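Local coordinates for protein hydroxyethylphosphonate dioxygenase (Streptomyces albus, PDB 6B9R) that probably uses a non-haem iron centre and dioxygen to convert 2-hydroxyethylphosphonate into hydroxymethylphosphonate, at residues A[143-148]-A[162-167]; A[107-112]-A[190-195]. All coordinates share one frame; numbering follows the deposited sequence.

Interaction 1: A[143-148]-A[162-167]. With 2HE ((2-hydroxyethyl)phosphonic acid), chain F.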
loop_
_atom_site.group_PDB
_atom_site.type_symbol
_atom_site.label_atom_id
_atom_site.label_comp_id
_atom_site.label_asym_id
_atom_site.label_seq_id
_atom_site.Cartn_x
_atom_site.Cartn_y
_atom_site.Cartn_z
ATOM N N VAL A 143 -12.113 15.772 -33.197
ATOM C CA VAL A 143 -11.545 15.069 -32.053
ATOM C C VAL A 143 -12.458 15.262 -30.852
ATOM O O VAL A 143 -12.807 16.394 -30.494
ATOM C CB VAL A 143 -10.127 15.579 -31.757
ATOM C CG1 VAL A 143 -9.565 14.894 -30.524
ATOM C CG2 VAL A 143 -9.231 15.371 -32.968
ATOM N N GLU A 144 -12.856 14.164 -30.230
ATOM C CA GLU A 144 -13.716 14.208 -29.055
ATOM C C GLU A 144 -12.892 13.713 -27.879
ATOM O O GLU A 144 -12.510 12.542 -27.831
ATOM C CB GLU A 144 -14.975 13.369 -29.255
ATOM C CG GLU A 144 -15.912 13.942 -30.302
ATOM C CD GLU A 144 -16.641 15.204 -29.840
ATOM O OE1 GLU A 144 -16.595 15.543 -28.640
ATOM O OE2 GLU A 144 -17.275 15.862 -30.686
ATOM N N TRP A 145 -12.613 14.613 -26.944
ATOM C CA TRP A 145 -11.716 14.349 -25.835
ATOM C C TRP A 145 -12.480 13.715 -24.686
ATOM O O TRP A 145 -13.679 13.945 -24.519
ATOM C CB TRP A 145 -11.078 15.646 -25.349
ATOM C CG TRP A 145 -10.243 16.334 -26.366
ATOM C CD1 TRP A 145 -10.670 17.041 -27.443
ATOM C CD2 TRP A 145 -8.822 16.384 -26.383
ATOM N NE1 TRP A 145 -9.590 17.531 -28.146
ATOM C CE2 TRP A 145 -8.443 17.136 -27.510
ATOM C CE3 TRP A 145 -7.826 15.856 -25.553
ATOM C CZ2 TRP A 145 -7.116 17.383 -27.823
ATOM C CZ3 TRP A 145 -6.506 16.098 -25.872
ATOM C CH2 TRP A 145 -6.166 16.854 -26.993
ATOM N N ASN A 146 -11.774 12.930 -23.885
ATOM C CA ASN A 146 -12.340 12.501 -22.617
ATOM C C ASN A 146 -11.989 13.532 -21.546
ATOM O O ASN A 146 -11.342 14.549 -21.809
ATOM C CB ASN A 146 -11.889 11.079 -22.253
ATOM C CG ASN A 146 -10.401 10.974 -21.896
ATOM O OD1 ASN A 146 -9.758 11.943 -21.491
ATOM N ND2 ASN A 146 -9.856 9.768 -22.034
ATOM N N LYS A 147 -12.426 13.268 -20.320
ATOM C CA LYS A 147 -12.190 14.164 -19.202
ATOM C C LYS A 147 -10.979 13.756 -18.385
ATOM O O LYS A 147 -10.708 14.370 -17.346
ATOM C CB LYS A 147 -13.432 14.212 -18.311
ATOM C CG LYS A 147 -14.706 14.519 -19.082
ATOM C CD LYS A 147 -15.921 14.562 -18.158
ATOM C CE LYS A 147 -17.220 14.757 -18.929
ATOM N NZ LYS A 147 -18.376 14.221 -18.150
ATOM N N GLY A 148 -10.253 12.734 -18.828
ATOM C CA GLY A 148 -9.223 12.134 -18.011
ATOM C C GLY A 148 -9.850 11.188 -17.006
ATOM O O GLY A 148 -11.022 11.337 -16.645
ATOM N N ASN A 162 -3.693 8.537 -34.328
ATOM C CA ASN A 162 -3.258 9.814 -33.768
ATOM C C ASN A 162 -3.567 9.837 -32.275
ATOM O O ASN A 162 -4.677 9.488 -31.863
ATOM C CB ASN A 162 -3.951 10.993 -34.460
ATOM C CG ASN A 162 -3.256 11.410 -35.732
ATOM O OD1 ASN A 162 -2.215 10.857 -36.092
ATOM N ND2 ASN A 162 -3.822 12.399 -36.422
ATOM N N TYR A 163 -2.587 10.268 -31.479
ATOM C CA TYR A 163 -2.702 10.390 -30.032
ATOM C C TYR A 163 -2.814 11.867 -29.668
ATOM O O TYR A 163 -1.949 12.669 -30.032
ATOM C CB TYR A 163 -1.500 9.763 -29.331
ATOM C CG TYR A 163 -1.574 9.833 -27.823
ATOM C CD1 TYR A 163 -2.677 9.332 -27.150
ATOM C CD2 TYR A 163 -0.551 10.399 -27.073
ATOM C CE1 TYR A 163 -2.765 9.386 -25.775
ATOM C CE2 TYR A 163 -0.643 10.470 -25.680
ATOM C CZ TYR A 163 -1.744 9.957 -25.049
ATOM O OH TYR A 163 -1.835 10.014 -23.678
ATOM N N TYR A 164 -3.880 12.221 -28.963
ATOM C CA TYR A 164 -4.124 13.588 -28.523
ATOM C C TYR A 164 -4.043 13.646 -27.008
ATOM O O TYR A 164 -4.549 12.754 -26.322
ATOM C CB TYR A 164 -5.500 14.073 -28.984
ATOM C CG TYR A 164 -5.718 13.946 -30.470
ATOM C CD1 TYR A 164 -6.088 12.732 -31.035
ATOM C CD2 TYR A 164 -5.556 15.041 -31.308
ATOM C CE1 TYR A 164 -6.279 12.608 -32.398
ATOM C CE2 TYR A 164 -5.743 14.931 -32.671
ATOM C CZ TYR A 164 -6.111 13.716 -33.209
ATOM O OH TYR A 164 -6.303 13.604 -34.562
ATOM N N PHE A 165 -3.399 14.684 -26.478
ATOM C CA PHE A 165 -3.235 14.750 -25.035
ATOM C C PHE A 165 -3.160 16.197 -24.577
ATOM O O PHE A 165 -2.681 17.072 -25.305
ATOM C CB PHE A 165 -2.004 13.959 -24.569
ATOM C CG PHE A 165 -0.722 14.325 -25.266
ATOM C CD1 PHE A 165 -0.409 13.783 -26.501
ATOM C CD2 PHE A 165 0.200 15.162 -24.656
ATOM C CE1 PHE A 165 0.787 14.092 -27.130
ATOM C CE2 PHE A 165 1.392 15.466 -25.270
ATOM C CZ PHE A 165 1.687 14.935 -26.515
ATOM N N ARG A 166 -3.654 16.434 -23.352
ATOM C CA ARG A 166 -3.791 17.774 -22.792
ATOM C C ARG A 166 -3.115 17.858 -21.431
ATOM O O ARG A 166 -3.126 16.899 -20.652
ATOM C CB ARG A 166 -5.270 18.179 -22.644
ATOM C CG ARG A 166 -5.849 18.858 -23.857
ATOM C CD ARG A 166 -7.354 19.008 -23.714
ATOM N NE ARG A 166 -7.964 19.564 -24.913
ATOM C CZ ARG A 166 -9.272 19.576 -25.141
ATOM N NH1 ARG A 166 -10.113 19.050 -24.254
ATOM N NH2 ARG A 166 -9.741 20.107 -26.262
ATOM N N SER A 167 -2.535 19.021 -21.152
ATOM C CA SER A 167 -1.859 19.279 -19.888
ATOM C C SER A 167 -1.679 20.781 -19.773
ATOM O O SER A 167 -1.270 21.425 -20.744
ATOM C CB SER A 167 -0.503 18.558 -19.830
ATOM O OG SER A 167 0.207 18.865 -18.643
HETATM O O3 2HE F . -10.202 6.665 -22.165
HETATM P P 2HE F . -11.082 6.709 -23.363
HETATM O O1 2HE F . -11.642 8.201 -23.590
HETATM O O2 2HE F . -12.320 5.680 -23.224
HETATM C CA 2HE F . -10.029 6.228 -24.751
HETATM C CB 2HE F . -9.113 5.112 -24.257
HETATM O O4 2HE F . -8.034 5.627 -23.461
HETATM O O HOH W 1 -10.844 17.389 -21.806
#
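The guanidinium of Arg166 lies flat on the indole of Trp145, the two planes only 7° apart. Arg166 CZ sits 3.4 Å from the centroid of the five-membered ring of Trp145 and nearly on its normal, so the stack is also a cation-pi contact. With the arginine chain extended from CG to NE, CD passes over the six-membered ring of the same indole, 3.8 Å from its centroid, as a CH-pi donor. NH2 of Arg166 and NE1 of Trp145 approach to 3.2 Å, but both are donors, and no hydrogen bond joins them. Two of the guanidinium nitrogens have other partners: NE bonds to Ser171 OG, and NH1 weakly to a water that donates to Asn146 O. The opposite face of the indole takes Tyr164 CB, 3.5 Å from Trp145 CH2. Val143, its CG1 anti to the backbone N (chi1 177°), divides its methyls: CG1 leans over this same indole face near the rim, while CG2 lies over the Tyr164 ring, 3.5 Å from CE2. Asn146 serves the substrate instead. Its OD1 accepts from Gly148 N (2.8 Å), which stands above the carbonyl plane, and from His190 N; these bonds fix the amide's rotation and let ND2 donate to substrate O1 at 2.8 Å. The Asx turn holds out the Asn146 amide to the phosphonate in the substrate pocket of a cupin-type dioxygenase.

Interaction 2: A[107-112]-A[190-195]. With FE (Fe (III) ion), chain E; 2HE ((2-hydroxyethyl)phosphonic acid), chain F.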
loop_
_atom_site.group_PDB
_atom_site.type_symbol
_atom_site.label_atom_id
_atom_site.label_comp_id
_atom_site.label_asym_id
_atom_site.label_seq_id
_atom_site.Cartn_x
_atom_site.Cartn_y
_atom_site.Cartn_z
ATOM N N PRO A 107 -20.400 7.144 -34.161
ATOM C CA PRO A 107 -19.536 6.179 -33.464
ATOM C C PRO A 107 -18.098 6.672 -33.420
ATOM O O PRO A 107 -17.566 7.178 -34.410
ATOM C CB PRO A 107 -19.674 4.905 -34.307
ATOM C CG PRO A 107 -21.001 5.050 -34.998
ATOM C CD PRO A 107 -21.155 6.523 -35.265
ATOM N N TYR A 108 -17.477 6.545 -32.257
ATOM C CA TYR A 108 -16.136 7.075 -32.046
ATOM C C TYR A 108 -15.136 6.008 -31.630
ATOM O O TYR A 108 -14.018 5.984 -32.149
ATOM C CB TYR A 108 -16.182 8.205 -30.995
ATOM C CG TYR A 108 -14.980 9.124 -31.038
ATOM C CD1 TYR A 108 -14.971 10.254 -31.853
ATOM C CD2 TYR A 108 -13.842 8.846 -30.285
ATOM C CE1 TYR A 108 -13.868 11.092 -31.905
ATOM C CE2 TYR A 108 -12.733 9.674 -30.331
ATOM C CZ TYR A 108 -12.748 10.794 -31.147
ATOM O OH TYR A 108 -11.642 11.621 -31.189
ATOM N N TYR A 109 -15.522 5.107 -30.725
ATOM C CA TYR A 109 -14.692 3.986 -30.305
ATOM C C TYR A 109 -15.540 2.722 -30.264
ATOM O O TYR A 109 -16.737 2.777 -29.975
ATOM C CB TYR A 109 -14.110 4.173 -28.897
ATOM C CG TYR A 109 -13.144 5.317 -28.674
ATOM C CD1 TYR A 109 -12.111 5.584 -29.565
ATOM C CD2 TYR A 109 -13.244 6.102 -27.532
ATOM C CE1 TYR A 109 -11.222 6.619 -29.331
ATOM C CE2 TYR A 109 -12.364 7.136 -27.289
ATOM C CZ TYR A 109 -11.352 7.391 -28.190
ATOM O OH TYR A 109 -10.477 8.423 -27.939
ATOM N N GLU A 110 -14.917 1.583 -30.552
ATOM C CA GLU A 110 -15.437 0.291 -30.117
ATOM C C GLU A 110 -14.499 -0.274 -29.066
ATOM O O GLU A 110 -13.295 -0.410 -29.322
ATOM C CB GLU A 110 -15.566 -0.720 -31.264
ATOM C CG GLU A 110 -16.124 -2.067 -30.754
ATOM C CD GLU A 110 -16.117 -3.190 -31.784
ATOM O OE1 GLU A 110 -15.593 -2.990 -32.893
ATOM O OE2 GLU A 110 -16.639 -4.284 -31.464
ATOM N N TYR A 111 -15.055 -0.596 -27.895
ATOM C CA TYR A 111 -14.317 -1.164 -26.774
ATOM C C TYR A 111 -14.549 -2.667 -26.682
ATOM O O TYR A 111 -15.666 -3.146 -26.897
ATOM C CB TYR A 111 -14.749 -0.556 -25.438
ATOM C CG TYR A 111 -14.599 0.932 -25.255
ATOM C CD1 TYR A 111 -15.598 1.804 -25.672
ATOM C CD2 TYR A 111 -13.488 1.463 -24.609
ATOM C CE1 TYR A 111 -15.485 3.166 -25.474
ATOM C CE2 TYR A 111 -13.362 2.831 -24.409
ATOM C CZ TYR A 111 -14.367 3.675 -24.845
ATOM O OH TYR A 111 -14.259 5.029 -24.641
ATOM N N ARG A 112 -13.499 -3.401 -26.319
ATOM C CA ARG A 112 -13.601 -4.827 -26.022
ATOM C C ARG A 112 -12.754 -5.131 -24.794
ATOM O O ARG A 112 -11.589 -4.719 -24.733
ATOM C CB ARG A 112 -13.134 -5.683 -27.218
ATOM C CG ARG A 112 -14.044 -5.583 -28.434
ATOM C CD ARG A 112 -13.582 -6.488 -29.566
ATOM N NE ARG A 112 -14.271 -6.172 -30.811
ATOM C CZ ARG A 112 -13.847 -6.554 -32.013
ATOM N NH1 ARG A 112 -12.734 -7.268 -32.136
ATOM N NH2 ARG A 112 -14.537 -6.214 -33.094
ATOM N N HIS A 190 -7.287 12.824 -22.881
ATOM C CA HIS A 190 -6.674 12.343 -24.114
ATOM C C HIS A 190 -7.742 11.842 -25.079
ATOM O O HIS A 190 -8.918 11.698 -24.725
ATOM C CB HIS A 190 -5.627 11.257 -23.828
ATOM C CG HIS A 190 -6.139 10.105 -23.020
ATOM N ND1 HIS A 190 -6.245 10.142 -21.648
ATOM C CD2 HIS A 190 -6.565 8.876 -23.397
ATOM C CE1 HIS A 190 -6.721 8.988 -21.213
ATOM N NE2 HIS A 190 -6.920 8.202 -22.257
ATOM N N SER A 191 -7.317 11.618 -26.328
ATOM C CA SER A 191 -8.195 11.091 -27.366
ATOM C C SER A 191 -7.362 10.349 -28.402
ATOM O O SER A 191 -6.133 10.455 -28.435
ATOM C CB SER A 191 -9.012 12.204 -28.029
ATOM O OG SER A 191 -10.053 11.660 -28.829
ATOM N N PHE A 192 -8.057 9.594 -29.259
ATOM C CA PHE A 192 -7.434 8.849 -30.349
ATOM C C PHE A 192 -8.311 8.920 -31.590
ATOM O O PHE A 192 -9.536 8.812 -31.497
ATOM C CB PHE A 192 -7.227 7.369 -30.009
ATOM C CG PHE A 192 -6.530 7.125 -28.718
ATOM C CD1 PHE A 192 -7.256 7.043 -27.533
ATOM C CD2 PHE A 192 -5.155 6.947 -28.678
ATOM C CE1 PHE A 192 -6.625 6.791 -26.318
ATOM C CE2 PHE A 192 -4.509 6.686 -27.460
ATOM C CZ PHE A 192 -5.251 6.617 -26.281
ATOM N N THR A 193 -7.677 9.099 -32.750
ATOM C CA THR A 193 -8.342 9.031 -34.044
ATOM C C THR A 193 -7.504 8.176 -34.990
ATOM O O THR A 193 -6.357 7.831 -34.695
ATOM C CB THR A 193 -8.538 10.424 -34.662
ATOM O OG1 THR A 193 -7.254 11.003 -34.912
ATOM C CG2 THR A 193 -9.329 11.341 -33.728
ATOM N N ALA A 194 -8.076 7.847 -36.149
ATOM C CA ALA A 194 -7.357 7.151 -37.212
ATOM C C ALA A 194 -7.010 8.138 -38.317
ATOM O O ALA A 194 -7.856 8.941 -38.722
ATOM C CB ALA A 194 -8.185 5.998 -37.791
ATOM N N ARG A 195 -5.771 8.071 -38.810
ATOM C CA ARG A 195 -5.370 8.892 -39.947
ATOM C C ARG A 195 -5.880 8.347 -41.270
ATOM O O ARG A 195 -5.778 9.041 -42.287
ATOM C CB ARG A 195 -3.841 9.012 -40.016
ATOM C CG ARG A 195 -3.254 9.896 -38.936
ATOM C CD ARG A 195 -1.797 10.256 -39.210
ATOM N NE ARG A 195 -0.940 9.086 -39.391
ATOM C CZ ARG A 195 -0.512 8.306 -38.400
ATOM N NH1 ARG A 195 0.275 7.270 -38.665
ATOM N NH2 ARG A 195 -0.884 8.547 -37.140
HETATM FE FE FE E . -7.860 6.427 -21.440
HETATM O O3 2HE F . -10.202 6.665 -22.165
HETATM P P 2HE F . -11.082 6.709 -23.363
HETATM O O1 2HE F . -11.642 8.201 -23.590
HETATM O O2 2HE F . -12.320 5.680 -23.224
HETATM C CA 2HE F . -10.029 6.228 -24.751
HETATM C CB 2HE F . -9.113 5.112 -24.257
HETATM O O4 2HE F . -8.034 5.627 -23.461
HETATM O O HOH W 2 -11.587 7.358 -32.831
HETATM O O HOH W 3 -10.766 9.642 -25.371
HETATM O O HOH W 4 -8.575 3.975 -21.346
#
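Tyr109 reaches across to strand 190-194 with its phenol oxygen, which accepts a hydrogen bond from Phe192 N at 3.0 Å (N-H...O angle 138°). The two aromatic side chains cross at about a right angle, and Tyr109 OH comes to the edge of the Phe192 ring, 3.5 Å from CD1. Beside it Tyr108 OH donates to Ser191 OG (2.8 Å), which lies close to the plane of the Tyr108 ring; that serine oxygen also bonds to Glu144 O, and Thr193 CG2 touches the same phenol oxygen at 3.4 Å. The neighbouring tyrosines meet edge against face, with Tyr108 CD2 over the centre of the Tyr109 ring. Both face Ile101 in a classic beta bulge, and strands 107-112 and 190-194 of this cupin fold run 98° apart, so the 8.3 Å between their axes is spanned by tyrosine side chains and a water joining Tyr108 O to Phe192 O. Tyr109 OH also donates to a water in its ring plane (2.9 Å), which in turn donates to His190 O and substrate O1. A phenylalanine in place of Tyr109 would probably leave Phe192 N without this acceptor and that water less firmly placed. Tyr111 OH donates to phosphonate O2 at the edge of its own ring. His190 binds iron through NE2 at 2.2 Å, alongside His149, Gln153, a water and the substrate oxygens O3 and O4.

Overall arrangement
The centres of interactions 1 and 2 lie about 11 Å apart, and strands 161-167 and 190-194, one from each, are antiparallel neighbours in a three-stranded sheet. Among the bonds that join them are probable hydrogen bonds from Asn162 N to Thr193 O and between Tyr164 OH and Thr193 OG1, both 2.8 Å; Tyr164 and Ser191 pair through the backbone. Side chains add packing, with Tyr163 CD1 3.2 Å from Phe192 CE2. Loop 143-148 is tied in too: Glu144 N bonds to Tyr108 OH, and Asn146 OD1 accepts from backbone N of His190, an iron ligand. Both contacts touch the phosphonate, through Asn146 and Tyr111, while Lys29 and Trp449 of the second subunit also bond to it.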